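Long-range contact in BH2331 protein (Bacillus halodurans, PDB 1VL5), which probably acts as an S-adenosylmethionine-dependent methyltransferase, although its substrate is unknown: residues L29-A33 with Q135-V139. Residues are numbered along the deposited sequence; the frame is centred on the assembly and turned at random.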
# COMPACT_ATOMS: atom_id res chain seq x y z
N LEU A 29 -1.54 -10.85 -5.32
CA LEU A 29 -2.82 -10.15 -5.17
C LEU A 29 -3.93 -10.72 -6.04
O LEU A 29 -5.02 -10.98 -5.55
CB LEU A 29 -2.64 -8.67 -5.50
CG LEU A 29 -3.85 -7.71 -5.46
CD1 LEU A 29 -4.49 -7.67 -4.12
CD2 LEU A 29 -3.40 -6.30 -5.81
N MSE A 30 -3.65 -10.91 -7.33
CA MSE A 30 -4.64 -11.43 -8.24
C MSE A 30 -5.10 -12.82 -7.79
O MSE A 30 -6.29 -13.10 -7.79
CB MSE A 30 -4.06 -11.53 -9.65
CG MSE A 30 -3.70 -10.20 -10.31
SE MSE A 30 -5.32 -9.16 -10.53
CE MSE A 30 -6.12 -10.42 -11.85
N GLN A 31 -4.17 -13.69 -7.41
CA GLN A 31 -4.49 -15.05 -6.96
C GLN A 31 -5.41 -15.01 -5.74
O GLN A 31 -6.42 -15.70 -5.71
CB GLN A 31 -3.19 -15.78 -6.62
CG GLN A 31 -3.28 -17.22 -6.24
CD GLN A 31 -1.92 -17.76 -5.70
OE1 GLN A 31 -1.33 -17.21 -4.75
NE2 GLN A 31 -1.41 -18.82 -6.34
N ILE A 32 -5.03 -14.23 -4.73
CA ILE A 32 -5.80 -14.12 -3.48
C ILE A 32 -7.19 -13.54 -3.74
O ILE A 32 -8.16 -13.92 -3.09
CB ILE A 32 -5.03 -13.26 -2.41
CG1 ILE A 32 -3.66 -13.90 -2.02
CG2 ILE A 32 -5.84 -13.04 -1.19
CD1 ILE A 32 -3.73 -15.39 -1.82
N ALA A 33 -7.29 -12.67 -4.75
CA ALA A 33 -8.58 -12.03 -5.09
C ALA A 33 -9.66 -13.03 -5.44
O ALA A 33 -10.82 -12.88 -5.09
CB ALA A 33 -8.38 -11.03 -6.25
N GLN A 135 -15.26 -7.63 -1.04
CA GLN A 135 -14.00 -7.77 -0.34
C GLN A 135 -13.09 -6.55 -0.47
O GLN A 135 -13.09 -5.87 -1.48
CB GLN A 135 -13.26 -9.02 -0.82
CG GLN A 135 -13.04 -9.05 -2.36
CD GLN A 135 -12.14 -10.19 -2.84
OE1 GLN A 135 -11.12 -10.49 -2.23
NE2 GLN A 135 -12.49 -10.79 -3.98
N LEU A 136 -12.30 -6.30 0.57
CA LEU A 136 -11.23 -5.33 0.56
C LEU A 136 -9.93 -6.11 0.43
O LEU A 136 -9.68 -7.01 1.20
CB LEU A 136 -11.21 -4.52 1.85
CG LEU A 136 -9.97 -3.65 2.07
CD1 LEU A 136 -9.83 -2.54 1.08
CD2 LEU A 136 -10.04 -3.11 3.54
N LEU A 137 -9.10 -5.69 -0.52
CA LEU A 137 -7.77 -6.21 -0.72
C LEU A 137 -6.80 -5.07 -0.46
O LEU A 137 -6.69 -4.14 -1.25
CB LEU A 137 -7.67 -6.75 -2.16
CG LEU A 137 -8.50 -8.03 -2.41
CD1 LEU A 137 -8.81 -8.22 -3.89
CD2 LEU A 137 -7.84 -9.29 -1.89
N LEU A 138 -6.05 -5.16 0.64
CA LEU A 138 -5.17 -4.09 1.08
C LEU A 138 -3.76 -4.57 1.20
O LEU A 138 -3.50 -5.59 1.85
CB LEU A 138 -5.68 -3.57 2.41
CG LEU A 138 -4.96 -2.47 3.20
CD1 LEU A 138 -4.87 -1.19 2.44
CD2 LEU A 138 -5.70 -2.23 4.50
N VAL A 139 -2.83 -3.83 0.57
CA VAL A 139 -1.42 -4.17 0.50
C VAL A 139 -0.65 -2.92 0.93
O VAL A 139 -0.94 -1.81 0.46
CB VAL A 139 -0.96 -4.59 -0.92
CG1 VAL A 139 0.58 -4.68 -0.96
CG2 VAL A 139 -1.53 -5.93 -1.30
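Packing here is mostly apolar and follows the alternation of strand 135-139: Gln-135, Leu-137 and Val-139 direct their CA-to-CB bonds toward helix 29-33, while Leu-138 points away. Leu-137 is central. Leu-137 CB lies 3.8 Å from Leu-29 CD1, Leu-137 CD1 3.7 Å from Ala-33 CB, and Leu-137 CD2 4.3 Å from Ile-32 CG2, so the leucine meets three residues spaced i, i+3 and i+4 along one face of the helix. Leu-29 CD1 also comes within 4.4 Å of Val-139 CG2. The nearest CA atoms are those of Ala-33 and Leu-137, 7.3 Å apart, consistent with the small alanine side chain at this point.

The polar component is one hydrogen bond, from Gln-135 NE2 to Ala-33 O (2.9 Å, essentially linear at 179°), which uses a carbonyl near the helix C-terminus. Gln-135 OE1 accepts a hydrogen bond from Lys-248 NZ, which also binds Ile-32 O, so both ends of the amide are engaged.

The segment axes run nearly antiparallel (159°) and approach to 10.1 Å, a spacing consistent with a helix lying on a sheet. Strand 134-142 pairs parallel with 104-110 and antiparallel with 236-250, as in the Rossmann-like fold of class I methyltransferases, and N-terminal helix 26-33 packs against it.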